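Local coordinates for protein LigF (Sphingobium sp. SYK-6, PDB 4XT0) that cleaves beta-aryl ether bonds of lignin with stereospecificity, as a glutathione-binding beta-etherase of the glutathione S-transferase superfamily, at residues 16-20 with 70-74; 106-111 with 199-204; 21-26 with 236-242. All blocks are in the same frame, centred on the assembly; numbering follows the deposited sequence.

Interaction 1 of 3, residues 16-20 with 70-74. With GSH (glutathione), chain B.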
ATOM      1  N   ASN A  16      -6.721   4.735  11.126  1.00 23.94           N
ATOM      2  CA  ASN A  16      -6.705   3.357  10.637  1.00 24.03           C
ATOM      3  C   ASN A  16      -7.690   2.463  11.391  1.00 26.24           C
ATOM      4  O   ASN A  16      -8.262   1.532  10.817  1.00 18.20           O
ATOM      5  CB  ASN A  16      -5.286   2.790  10.709  1.00 24.03           C
ATOM      6  CG  ASN A  16      -4.386   3.374   9.640  1.00 33.28           C
ATOM      7  OD1 ASN A  16      -4.698   3.300   8.450  1.00 32.94           O
ATOM      8  ND2 ASN A  16      -3.287   3.990  10.055  1.00 31.23           N
ATOM      9  N   SER A  17      -7.917   2.775  12.663  1.00 21.48           N
ATOM     10  CA  SER A  17      -8.877   2.031  13.494  1.00 22.97           C
ATOM     11  C   SER A  17     -10.312   2.081  12.950  1.00 23.25           C
ATOM     12  O   SER A  17     -11.069   1.127  13.097  1.00 20.39           O
ATOM     13  CB  SER A  17      -8.865   2.575  14.936  1.00 26.32           C
ATOM     14  OG  SER A  17      -7.654   2.258  15.608  1.00 25.88           O
ATOM     15  N   LEU A  18     -10.698   3.208  12.360  1.00 22.22           N
ATOM     16  CA  LEU A  18     -12.068   3.348  11.884  1.00 20.35           C
ATOM     17  C   LEU A  18     -12.435   2.302  10.812  1.00 22.80           C
ATOM     18  O   LEU A  18     -13.582   1.870  10.751  1.00 27.29           O
ATOM     19  CB  LEU A  18     -12.305   4.774  11.345  1.00 20.68           C
ATOM     20  CG  LEU A  18     -13.739   5.092  10.876  1.00 21.98           C
ATOM     21  CD1 LEU A  18     -14.113   6.553  11.147  1.00 22.87           C
ATOM     22  CD2 LEU A  18     -13.932   4.779   9.391  1.00 22.46           C
ATOM     23  N   LYS A  19     -11.472   1.895   9.983  1.00 18.77           N
ATOM     24  CA  LYS A  19     -11.770   1.033   8.839  1.00 19.65           C
ATOM     25  C   LYS A  19     -12.426  -0.287   9.284  1.00 17.06           C
ATOM     26  O   LYS A  19     -13.565  -0.548   8.895  1.00 15.45           O
ATOM     27  CB  LYS A  19     -10.509   0.766   7.996  1.00 16.82           C
ATOM     28  CG  LYS A  19      -9.740   2.035   7.526  1.00 19.49           C
ATOM     29  CD  LYS A  19      -8.590   1.630   6.575  1.00 19.77           C
ATOM     30  CE  LYS A  19      -7.552   2.739   6.347  1.00 22.17           C
ATOM     31  NZ  LYS A  19      -6.337   2.197   5.637  1.00 21.00           N
ATOM     32  N   PRO A  20     -11.745  -1.109  10.127  1.00 18.11           N
ATOM     33  CA  PRO A  20     -12.486  -2.335  10.497  1.00 14.81           C
ATOM     34  C   PRO A  20     -13.656  -2.099  11.453  1.00 23.97           C
ATOM     35  O   PRO A  20     -14.590  -2.914  11.503  1.00 17.02           O
ATOM     36  CB  PRO A  20     -11.410  -3.219  11.166  1.00 13.55           C
ATOM     37  CG  PRO A  20     -10.394  -2.246  11.713  1.00 20.63           C
ATOM     38  CD  PRO A  20     -10.397  -1.064  10.735  1.00 23.68           C
ATOM     39  N   SER A  70      -5.149  -2.508   8.884  1.00 15.09           N
ATOM     40  CA  SER A  70      -6.547  -2.075   8.768  1.00 16.32           C
ATOM     41  C   SER A  70      -7.237  -2.526   7.471  1.00 17.69           C
ATOM     42  O   SER A  70      -8.320  -3.110   7.517  1.00 15.13           O
ATOM     43  CB  SER A  70      -6.631  -0.549   8.912  1.00 16.40           C
ATOM     44  OG  SER A  70      -5.814   0.117   7.956  1.00 19.59           O
ATOM     45  N   THR A  71      -6.604  -2.299   6.321  1.00 18.58           N
ATOM     46  CA  THR A  71      -7.211  -2.666   5.039  1.00 14.68           C
ATOM     47  C   THR A  71      -7.417  -4.184   4.918  1.00 18.68           C
ATOM     48  O   THR A  71      -8.423  -4.636   4.385  1.00 15.60           O
ATOM     49  CB  THR A  71      -6.350  -2.177   3.862  1.00 18.43           C
ATOM     50  OG1 THR A  71      -6.226  -0.751   3.925  1.00 20.49           O
ATOM     51  CG2 THR A  71      -6.970  -2.595   2.490  1.00 11.19           C
ATOM     52  N   VAL A  72      -6.457  -4.959   5.418  1.00 14.81           N
ATOM     53  CA  VAL A  72      -6.511  -6.415   5.342  1.00 15.72           C
ATOM     54  C   VAL A  72      -7.648  -6.982   6.216  1.00 15.84           C
ATOM     55  O   VAL A  72      -8.334  -7.934   5.839  1.00 15.38           O
ATOM     56  CB  VAL A  72      -5.139  -7.014   5.758  1.00 15.27           C
ATOM     57  CG1 VAL A  72      -5.192  -8.550   5.929  1.00 11.97           C
ATOM     58  CG2 VAL A  72      -4.043  -6.612   4.729  1.00 11.83           C
ATOM     59  N   ILE A  73      -7.827  -6.395   7.391  1.00 14.99           N
ATOM     60  CA  ILE A  73      -8.881  -6.822   8.282  1.00 16.59           C
ATOM     61  C   ILE A  73     -10.252  -6.659   7.609  1.00 11.81           C
ATOM     62  O   ILE A  73     -11.101  -7.531   7.725  1.00 17.71           O
ATOM     63  CB  ILE A  73      -8.862  -6.017   9.617  1.00 14.31           C
ATOM     64  CG1 ILE A  73      -7.549  -6.242  10.384  1.00 12.84           C
ATOM     65  CG2 ILE A  73     -10.047  -6.435  10.487  1.00 12.79           C
ATOM     66  CD1 ILE A  73      -7.314  -5.188  11.521  1.00 18.66           C
ATOM     67  N   CYS A  74     -10.469  -5.539   6.924  1.00 10.03           N
ATOM     68  CA  CYS A  74     -11.762  -5.316   6.264  1.00 16.85           C
ATOM     69  C   CYS A  74     -11.985  -6.367   5.184  1.00 16.49           C
ATOM     70  O   CYS A  74     -13.065  -6.946   5.111  1.00 13.57           O
ATOM     71  CB  CYS A  74     -11.847  -3.908   5.650  1.00 15.16           C
ATOM     72  SG  CYS A  74     -11.628  -2.555   6.846  1.00 19.80           S
TER
HETATM   73  N1  GSH B 301      -0.335  -0.197   8.267  1.00 25.30           N
HETATM   74  CA1 GSH B 301      -1.026  -0.223   9.564  1.00 26.35           C
HETATM   75  C1  GSH B 301      -2.535  -0.382   9.411  1.00 21.68           C
HETATM   76  O11 GSH B 301      -3.168  -1.010  10.237  1.00 22.48           O
HETATM   77  O12 GSH B 301      -3.193   0.177   8.384  1.00 25.24           O
HETATM   78  CB1 GSH B 301      -0.721   1.099  10.297  1.00 19.83           C
HETATM   79  CG1 GSH B 301      -1.295   1.008  11.708  1.00 21.53           C
HETATM   80  CD1 GSH B 301      -1.117   2.334  12.424  1.00 26.25           C
HETATM   81  OE1 GSH B 301      -0.428   3.206  11.934  1.00 24.19           O
HETATM   82  N2  GSH B 301      -1.734   2.530  13.607  1.00 22.73           N
HETATM   83  CA2 GSH B 301      -1.580   3.802  14.332  1.00 27.90           C
HETATM   84  C2  GSH B 301      -0.915   3.534  15.666  1.00 26.11           C
HETATM   85  O2  GSH B 301      -1.012   2.429  16.169  1.00 20.92           O
HETATM   86  CB2 GSH B 301      -2.966   4.397  14.613  1.00 31.67           C
HETATM   87  SG2 GSH B 301      -3.772   5.016  13.101  1.00 35.96           S
HETATM   88  N3  GSH B 301      -0.225   4.515  16.316  1.00 31.94           N
HETATM   89  CA3 GSH B 301       0.374   4.217  17.628  1.00 38.10           C
HETATM   90  C3  GSH B 301       1.885   4.130  17.613  1.00 41.19           C
HETATM   91  O31 GSH B 301       2.486   4.229  18.660  1.00 44.17           O
HETATM   92  O32 GSH B 301       2.567   3.937  16.465  1.00 31.62           O
HETATM   93  O   HOH W   1      -7.120   1.594   3.040  1.00 15.07           O

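Interaction 2 of 3, residues 106-111 with 199-204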
ATOM      1  N   VAL A 106      -5.149   4.872  -0.254  1.00 18.01           N
ATOM      2  CA  VAL A 106      -5.191   5.360   1.120  1.00 20.56           C
ATOM      3  C   VAL A 106      -3.943   4.907   1.864  1.00 23.32           C
ATOM      4  O   VAL A 106      -3.277   5.728   2.502  1.00 20.35           O
ATOM      5  CB  VAL A 106      -6.443   4.884   1.875  1.00 19.54           C
ATOM      6  CG1 VAL A 106      -6.351   5.263   3.365  1.00 19.31           C
ATOM      7  CG2 VAL A 106      -7.669   5.483   1.261  1.00 16.45           C
ATOM      8  N   ASP A 107      -3.606   3.617   1.740  1.00 20.74           N
ATOM      9  CA  ASP A 107      -2.419   3.043   2.408  1.00 18.54           C
ATOM     10  C   ASP A 107      -1.081   3.596   1.929  1.00 24.79           C
ATOM     11  O   ASP A 107      -0.109   3.610   2.689  1.00 26.29           O
ATOM     12  CB  ASP A 107      -2.388   1.510   2.240  1.00 16.67           C
ATOM     13  CG  ASP A 107      -3.383   0.793   3.153  1.00 24.92           C
ATOM     14  OD1 ASP A 107      -3.617   1.258   4.294  1.00 25.06           O
ATOM     15  OD2 ASP A 107      -3.941  -0.241   2.737  1.00 16.66           O
ATOM     16  N   GLU A 108      -1.006   4.022   0.673  1.00 20.93           N
ATOM     17  CA  GLU A 108       0.285   4.388   0.093  1.00 19.98           C
ATOM     18  C   GLU A 108       0.488   5.887  -0.072  1.00 21.47           C
ATOM     19  O   GLU A 108       1.590   6.321  -0.385  1.00 27.17           O
ATOM     20  CB  GLU A 108       0.454   3.705  -1.269  1.00 22.11           C
ATOM     21  CG  GLU A 108       0.404   2.174  -1.159  1.00 24.85           C
ATOM     22  CD  GLU A 108       0.154   1.470  -2.483  1.00 24.74           C
ATOM     23  OE1 GLU A 108       0.491   2.058  -3.532  1.00 25.95           O
ATOM     24  OE2 GLU A 108      -0.364   0.317  -2.464  1.00 23.40           O
ATOM     25  N   TYR A 109      -0.568   6.675   0.096  1.00 22.10           N
ATOM     26  CA  TYR A 109      -0.450   8.121  -0.155  1.00 25.05           C
ATOM     27  C   TYR A 109      -1.274   8.973   0.815  1.00 22.62           C
ATOM     28  O   TYR A 109      -0.726   9.774   1.566  1.00 23.97           O
ATOM     29  CB  TYR A 109      -0.862   8.411  -1.608  1.00 22.76           C
ATOM     30  CG  TYR A 109      -0.494   9.791  -2.128  1.00 30.44           C
ATOM     31  CD1 TYR A 109       0.706  10.005  -2.799  1.00 35.55           C
ATOM     32  CD2 TYR A 109      -1.356  10.875  -1.965  1.00 25.16           C
ATOM     33  CE1 TYR A 109       1.049  11.287  -3.291  1.00 29.05           C
ATOM     34  CE2 TYR A 109      -1.031  12.142  -2.457  1.00 27.23           C
ATOM     35  CZ  TYR A 109       0.169  12.339  -3.118  1.00 29.05           C
ATOM     36  OH  TYR A 109       0.490  13.587  -3.603  1.00 36.09           O
ATOM     37  N   PHE A 110      -2.594   8.784   0.797  1.00 22.62           N
ATOM     38  CA  PHE A 110      -3.523   9.697   1.470  1.00 25.78           C
ATOM     39  C   PHE A 110      -3.385   9.656   2.995  1.00 25.59           C
ATOM     40  O   PHE A 110      -3.337  10.704   3.645  1.00 23.14           O
ATOM     41  CB  PHE A 110      -4.973   9.368   1.046  1.00 29.98           C
ATOM     42  CG  PHE A 110      -6.025  10.322   1.592  1.00 25.26           C
ATOM     43  CD1 PHE A 110      -5.706  11.623   1.953  1.00 21.35           C
ATOM     44  CD2 PHE A 110      -7.341   9.895   1.746  1.00 21.35           C
ATOM     45  CE1 PHE A 110      -6.669  12.472   2.459  1.00 27.76           C
ATOM     46  CE2 PHE A 110      -8.321  10.746   2.248  1.00 25.19           C
ATOM     47  CZ  PHE A 110      -7.985  12.039   2.610  1.00 24.93           C
ATOM     48  N   CYS A 111      -3.333   8.460   3.572  1.00 24.03           N
ATOM     49  CA  CYS A 111      -3.233   8.360   5.022  1.00 23.23           C
ATOM     50  C   CYS A 111      -1.968   9.046   5.532  1.00 25.73           C
ATOM     51  O   CYS A 111      -2.005   9.754   6.527  1.00 25.31           O
ATOM     52  CB  CYS A 111      -3.239   6.902   5.489  1.00 21.69           C
ATOM     53  SG  CYS A 111      -2.979   6.741   7.285  1.00 35.39           S
ATOM     54  N   CYS A 199     -12.422   3.204   3.744  1.00 15.08           N
ATOM     55  CA  CYS A 199     -10.992   3.440   3.963  1.00 16.09           C
ATOM     56  C   CYS A 199     -10.638   4.913   3.758  1.00 17.06           C
ATOM     57  O   CYS A 199      -9.817   5.468   4.493  1.00 19.96           O
ATOM     58  CB  CYS A 199     -10.149   2.552   3.040  1.00 18.42           C
ATOM     59  SG  CYS A 199     -10.239   0.754   3.426  1.00 22.12           S
ATOM     60  N   ASN A 200     -11.258   5.551   2.769  1.00 17.17           N
ATOM     61  CA  ASN A 200     -10.998   6.957   2.524  1.00 19.24           C
ATOM     62  C   ASN A 200     -11.676   7.844   3.562  1.00 20.14           C
ATOM     63  O   ASN A 200     -11.115   8.873   3.970  1.00 19.85           O
ATOM     64  CB  ASN A 200     -11.449   7.349   1.112  1.00 20.36           C
ATOM     65  CG  ASN A 200     -10.422   7.005   0.068  1.00 23.05           C
ATOM     66  OD1 ASN A 200      -9.499   7.780  -0.181  1.00 26.74           O
ATOM     67  ND2 ASN A 200     -10.563   5.829  -0.543  1.00 17.56           N
ATOM     68  N   PHE A 201     -12.874   7.442   3.988  1.00 21.69           N
ATOM     69  CA  PHE A 201     -13.621   8.177   5.019  1.00 25.16           C
ATOM     70  C   PHE A 201     -12.845   8.153   6.323  1.00 18.71           C
ATOM     71  O   PHE A 201     -12.846   9.130   7.069  1.00 23.22           O
ATOM     72  CB  PHE A 201     -15.027   7.573   5.213  1.00 19.90           C
ATOM     73  CG  PHE A 201     -15.868   8.264   6.261  1.00 21.47           C
ATOM     74  CD1 PHE A 201     -16.631   9.370   5.935  1.00 20.57           C
ATOM     75  CD2 PHE A 201     -15.930   7.775   7.558  1.00 19.41           C
ATOM     76  CE1 PHE A 201     -17.436  10.009   6.889  1.00 24.59           C
ATOM     77  CE2 PHE A 201     -16.726   8.403   8.524  1.00 20.97           C
ATOM     78  CZ  PHE A 201     -17.487   9.514   8.184  1.00 22.92           C
ATOM     79  N   ALA A 202     -12.174   7.031   6.594  1.00 17.65           N
ATOM     80  CA  ALA A 202     -11.355   6.895   7.806  1.00 21.15           C
ATOM     81  C   ALA A 202     -10.324   8.021   7.918  1.00 24.19           C
ATOM     82  O   ALA A 202     -10.070   8.535   9.017  1.00 23.33           O
ATOM     83  CB  ALA A 202     -10.648   5.521   7.830  1.00 18.01           C
ATOM     84  N   ILE A 203      -9.744   8.405   6.779  1.00 22.98           N
ATOM     85  CA  ILE A 203      -8.777   9.519   6.726  1.00 21.79           C
ATOM     86  C   ILE A 203      -9.458  10.872   6.553  1.00 29.55           C
ATOM     87  O   ILE A 203      -9.085  11.846   7.201  1.00 27.48           O
ATOM     88  CB  ILE A 203      -7.746   9.333   5.556  1.00 22.36           C
ATOM     89  CG1 ILE A 203      -7.137   7.925   5.583  1.00 22.62           C
ATOM     90  CG2 ILE A 203      -6.668  10.426   5.596  1.00 23.89           C
ATOM     91  CD1 ILE A 203      -6.566   7.497   6.949  1.00 23.05           C
ATOM     92  N   ALA A 204     -10.464  10.946   5.686  1.00 26.87           N
ATOM     93  CA  ALA A 204     -11.008  12.253   5.313  1.00 28.82           C
ATOM     94  C   ALA A 204     -11.945  12.856   6.353  1.00 33.16           C
ATOM     95  O   ALA A 204     -12.034  14.079   6.457  1.00 26.68           O
ATOM     96  CB  ALA A 204     -11.730  12.167   3.967  1.00 24.35           C
TER

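Interaction 3 of 3, residues 21-26 with 236-242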
ATOM      1  N   LEU A  21     -13.624  -1.002  12.198  1.00 19.32           N
ATOM      2  CA  LEU A  21     -14.716  -0.695  13.107  1.00 23.63           C
ATOM      3  C   LEU A  21     -15.991  -0.435  12.303  1.00 22.40           C
ATOM      4  O   LEU A  21     -17.050  -1.002  12.592  1.00 23.16           O
ATOM      5  CB  LEU A  21     -14.345   0.504  13.990  1.00 24.98           C
ATOM      6  CG  LEU A  21     -15.063   0.746  15.320  1.00 37.14           C
ATOM      7  CD1 LEU A  21     -14.907  -0.437  16.258  1.00 35.03           C
ATOM      8  CD2 LEU A  21     -14.547   2.035  15.981  1.00 36.23           C
ATOM      9  N   ALA A  22     -15.888   0.419  11.282  1.00 18.70           N
ATOM     10  CA  ALA A  22     -17.034   0.711  10.411  1.00 21.23           C
ATOM     11  C   ALA A  22     -17.498  -0.562   9.667  1.00 20.42           C
ATOM     12  O   ALA A  22     -18.689  -0.813   9.527  1.00 20.46           O
ATOM     13  CB  ALA A  22     -16.675   1.822   9.411  1.00 16.83           C
ATOM     14  N   THR A  23     -16.546  -1.363   9.202  1.00 19.13           N
ATOM     15  CA  THR A  23     -16.867  -2.614   8.511  1.00 17.47           C
ATOM     16  C   THR A  23     -17.699  -3.544   9.406  1.00 16.38           C
ATOM     17  O   THR A  23     -18.707  -4.083   8.973  1.00 18.28           O
ATOM     18  CB  THR A  23     -15.580  -3.315   8.039  1.00 17.45           C
ATOM     19  OG1 THR A  23     -14.873  -2.432   7.161  1.00 16.63           O
ATOM     20  CG2 THR A  23     -15.884  -4.634   7.280  1.00 12.54           C
ATOM     21  N   LEU A  24     -17.291  -3.689  10.666  1.00 18.38           N
ATOM     22  CA  LEU A  24     -17.994  -4.547  11.617  1.00 18.93           C
ATOM     23  C   LEU A  24     -19.436  -4.083  11.846  1.00 24.46           C
ATOM     24  O   LEU A  24     -20.370  -4.891  11.845  1.00 22.15           O
ATOM     25  CB  LEU A  24     -17.230  -4.591  12.958  1.00 20.42           C
ATOM     26  CG  LEU A  24     -15.908  -5.378  12.918  1.00 21.19           C
ATOM     27  CD1 LEU A  24     -14.982  -4.942  14.063  1.00 15.96           C
ATOM     28  CD2 LEU A  24     -16.181  -6.895  12.939  1.00 17.58           C
ATOM     29  N   TYR A  25     -19.622  -2.780  12.034  1.00 17.81           N
ATOM     30  CA  TYR A  25     -20.968  -2.245  12.255  1.00 19.37           C
ATOM     31  C   TYR A  25     -21.809  -2.304  10.988  1.00 21.40           C
ATOM     32  O   TYR A  25     -23.003  -2.530  11.048  1.00 20.60           O
ATOM     33  CB  TYR A  25     -20.916  -0.796  12.744  1.00 22.81           C
ATOM     34  CG  TYR A  25     -20.601  -0.642  14.210  1.00 24.17           C
ATOM     35  CD1 TYR A  25     -21.592  -0.791  15.172  1.00 32.01           C
ATOM     36  CD2 TYR A  25     -19.308  -0.332  14.633  1.00 21.06           C
ATOM     37  CE1 TYR A  25     -21.305  -0.647  16.518  1.00 37.94           C
ATOM     38  CE2 TYR A  25     -19.010  -0.195  15.973  1.00 23.80           C
ATOM     39  CZ  TYR A  25     -20.013  -0.351  16.913  1.00 34.30           C
ATOM     40  OH  TYR A  25     -19.727  -0.199  18.248  1.00 31.79           O
ATOM     41  N   GLU A  26     -21.191  -2.082   9.832  1.00 17.54           N
ATOM     42  CA  GLU A  26     -21.965  -2.119   8.585  1.00 24.80           C
ATOM     43  C   GLU A  26     -22.461  -3.531   8.304  1.00 20.07           C
ATOM     44  O   GLU A  26     -23.529  -3.721   7.710  1.00 20.37           O
ATOM     45  CB  GLU A  26     -21.138  -1.609   7.402  1.00 17.38           C
ATOM     46  CG  GLU A  26     -20.878  -0.109   7.431  1.00 20.54           C
ATOM     47  CD  GLU A  26     -22.046   0.730   6.906  1.00 24.13           C
ATOM     48  OE1 GLU A  26     -23.135   0.175   6.618  1.00 24.81           O
ATOM     49  OE2 GLU A  26     -21.875   1.967   6.803  1.00 26.96           O
ATOM     50  N   ARG A 236     -25.351   7.477   7.373  1.00 26.50           N
ATOM     51  CA  ARG A 236     -25.644   6.040   7.355  1.00 27.58           C
ATOM     52  C   ARG A 236     -25.870   5.541   8.772  1.00 28.43           C
ATOM     53  O   ARG A 236     -25.122   5.906   9.667  1.00 27.72           O
ATOM     54  CB  ARG A 236     -24.509   5.246   6.699  1.00 23.36           C
ATOM     55  CG  ARG A 236     -24.234   5.620   5.244  1.00 28.37           C
ATOM     56  CD  ARG A 236     -23.086   4.781   4.663  1.00 30.16           C
ATOM     57  NE  ARG A 236     -23.350   3.344   4.760  1.00 30.65           N
ATOM     58  CZ  ARG A 236     -24.004   2.649   3.833  1.00 28.49           C
ATOM     59  NH1 ARG A 236     -24.440   3.259   2.738  1.00 21.78           N
ATOM     60  NH2 ARG A 236     -24.209   1.348   3.989  1.00 24.51           N
ATOM     61  N   PRO A 237     -26.908   4.705   8.981  1.00 30.23           N
ATOM     62  CA  PRO A 237     -27.223   4.213  10.330  1.00 28.89           C
ATOM     63  C   PRO A 237     -26.060   3.490  11.022  1.00 27.11           C
ATOM     64  O   PRO A 237     -25.867   3.690  12.216  1.00 27.79           O
ATOM     65  CB  PRO A 237     -28.396   3.260  10.082  1.00 35.30           C
ATOM     66  CG  PRO A 237     -29.081   3.854   8.879  1.00 37.64           C
ATOM     67  CD  PRO A 237     -27.942   4.318   8.005  1.00 34.18           C
ATOM     68  N   ALA A 238     -25.304   2.671  10.298  1.00 26.63           N
ATOM     69  CA  ALA A 238     -24.197   1.929  10.902  1.00 25.05           C
ATOM     70  C   ALA A 238     -23.053   2.857  11.315  1.00 24.41           C
ATOM     71  O   ALA A 238     -22.357   2.590  12.300  1.00 24.07           O
ATOM     72  CB  ALA A 238     -23.671   0.845   9.930  1.00 22.44           C
ATOM     73  N   ILE A 239     -22.856   3.942  10.563  1.00 24.82           N
ATOM     74  CA  ILE A 239     -21.806   4.910  10.890  1.00 22.77           C
ATOM     75  C   ILE A 239     -22.201   5.745  12.104  1.00 27.12           C
ATOM     76  O   ILE A 239     -21.386   5.961  13.011  1.00 24.35           O
ATOM     77  CB  ILE A 239     -21.496   5.841   9.691  1.00 28.12           C
ATOM     78  CG1 ILE A 239     -20.958   5.030   8.494  1.00 23.25           C
ATOM     79  CG2 ILE A 239     -20.508   6.924  10.085  1.00 26.72           C
ATOM     80  CD1 ILE A 239     -19.662   4.241   8.754  1.00 24.20           C
ATOM     81  N   LYS A 240     -23.454   6.203  12.140  1.00 26.37           N
ATOM     82  CA  LYS A 240     -23.968   6.869  13.338  1.00 31.21           C
ATOM     83  C   LYS A 240     -23.893   5.931  14.546  1.00 29.61           C
ATOM     84  O   LYS A 240     -23.504   6.355  15.636  1.00 31.76           O
ATOM     85  CB  LYS A 240     -25.410   7.357  13.139  1.00 34.55           C
ATOM     86  CG  LYS A 240     -25.545   8.548  12.204  1.00 47.95           C
ATOM     87  CD  LYS A 240     -26.960   9.117  12.226  1.00 65.93           C
ATOM     88  CE  LYS A 240     -27.148  10.236  11.190  1.00 74.47           C
ATOM     89  NZ  LYS A 240     -26.297  11.448  11.437  1.00 72.45           N
ATOM     90  N   GLU A 241     -24.244   4.658  14.359  1.00 27.89           N
ATOM     91  CA  GLU A 241     -24.158   3.693  15.461  1.00 31.63           C
ATOM     92  C   GLU A 241     -22.717   3.542  15.974  1.00 33.89           C
ATOM     93  O   GLU A 241     -22.485   3.452  17.183  1.00 35.50           O
ATOM     94  CB  GLU A 241     -24.694   2.328  15.033  1.00 36.68           C
ATOM     95  CG  GLU A 241     -24.716   1.299  16.159  1.00 35.82           C
ATOM     96  CD  GLU A 241     -24.983  -0.112  15.655  1.00 39.53           C
ATOM     97  OE1 GLU A 241     -25.073  -0.295  14.422  1.00 40.56           O
ATOM     98  OE2 GLU A 241     -25.098  -1.038  16.488  1.00 40.53           O
ATOM     99  N   MET A 242     -21.763   3.503  15.046  1.00 31.31           N
ATOM    100  CA  MET A 242     -20.353   3.368  15.389  1.00 29.62           C
ATOM    101  C   MET A 242     -19.932   4.512  16.321  1.00 30.11           C
ATOM    102  O   MET A 242     -19.357   4.294  17.396  1.00 27.73           O
ATOM    103  CB  MET A 242     -19.494   3.349  14.114  1.00 24.47           C
ATOM    104  CG  MET A 242     -17.987   3.314  14.378  1.00 24.31           C
ATOM    105  SD  MET A 242     -16.978   3.415  12.885  1.00 20.32           S
ATOM    106  CE  MET A 242     -17.457   5.042  12.284  1.00 29.99           C
TER
HETATM  107  O   HOH W   2     -24.584  -2.794  13.327  1.00 32.70           O
HETATM  108  O   HOH W   3     -25.481   1.749   7.344  1.00 23.46           O

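Interaction 1 of 3, residues 16-20 with 70-74
The helical segments 16-20 and 70-74 run side by side in the same direction. Their axes approach to 8.3 Å and diverge by 3°. CA of N16 lies 5.7 Å from CA of S70, and CA of P20 lies 5.2 Å from CA of C74. The first helix is kinked at P20, whose ring nitrogen has no hydrogen to bond to the turn before. CB of P20 packs on CG2 of I73 at 3.6 Å, and SG of C74 sits 3.4 Å from the backbone C of K19. NZ of K19 donates to OG of S70 at 3.2 Å and, weakly, to OG1 of T71 at 3.4 Å. Water 1 bridges the same K19 NZ and T71 OG1. The charge of K19 is met by D107 of helix 93-121, which also binds the T71 hydroxyl. S70, the first residue of its helix, holds the gamma-glutamyl carboxylate of glutathione: its N reaches O11 at 2.8 Å and its OG donates to O12 at 2.7 Å. ND2 of N16 is 3.3 Å from the glutathione sulfur SG2. This helix pair, with glutathione at its N-terminal ends, belongs to the thioredoxin-like domain of GSTs.

Interaction 2 of 3, residues 106-111 with 199-204
Two helices of the all-helical C-terminal GST domain meet here in its core. Segments 106-111 and 199-204 run roughly the same way. Their axes come within 10.5 Å and cross at -27°. The first helix widens into a pi-type turn, where N of C111 bonds to O of V106 at 2.9 Å. The contact is mainly apolar. I203 is its centre and has the largest area covered by the other segment. CG1 of I203 meets CG1 of V106 at 3.6 Å, and CD1 of I203 meets SG of C111 at 3.7 Å. CG2 of V106 lies 4.2 Å from CB of C199. A CH-pi contact places CG2 of I203 over one face of the F110 ring, 3.6 Å from the centroid and 9° off the normal. CB of A204 lies at the ring edge, 4.0 Å from CZ of F110. The amide of N200 reaches the interface, and its ND2 bonds to the backbone O of A196. Helix 15-26 covers one flank, with K19 touching both V106 and C199. OD1 of N200 has no polar partner in the model; it is buried 3.3 Å from CG2 of V106 and 3.6 Å from CD2 of F110.

Interaction 3 of 3, residues 21-26 with 236-242
M242 fills much of the apolar centre. SD of M242 lies 3.8 Å from CB of A22, and CG of M242 lies 4.0 Å from CG of L21. CD1 of I239 meets CB of A22 at 3.9 Å. Y25 contributes the largest covered area. CA of M242 sits over one face of the Y25 ring in a CH-pi contact, 3.9 Å from the centroid, and CB of M242 is 3.7 Å from CD2 of Y25. CB of A238 packs 3.6 Å from the backbone O of Y25. The backbones approach closely here: CA of A238 is 5.2 Å from CA of E26. The helix axes come within 8.7 Å and cross at 122°. At the ring edge, CD of E241 lies 3.5 Å from CD1 of Y25. Water 2 links OE1 of E241 to O of Y25, while OE2 of E241 pairs with K245 and OH of Y25 bonds to Q33. At the other end, E26 and R236 form a two-pronged salt bridge: NE to OE2 at 2.9 Å and NH2 to OE1 at 3.1 Å. Water 3 joins OE1 of E26 to N of A238. R236, at the N-cap position of helix 237-244, also makes a cation-pi contact with Y193. This is a GST interdomain contact, where the C-terminal helix packs across the first helix of the thioredoxin-like domain.

From the N terminus, helix 15-26 supplies the first segments of both interaction 1 and interaction 3. Interaction 1 closes the shorter loop at helix 70-80, bringing together two helices of the thioredoxin-like domain. Interaction 2 opens later, on helix 93-121, and closes at helix 195-204 within the C-terminal domain. Interaction 3 closes last, at 236-242, so its long loop encloses the whole of interaction 2. Interactions 1 and 3 cross. Interactions 1 and 2 touch through D107, which contacts K19 and T71, and through K19 packing on C199 and A202. L18 against M242 links interactions 1 and 3. Interaction 3 bridges the two domains, and the touch of K19 and T71 with D107 joins them a second time.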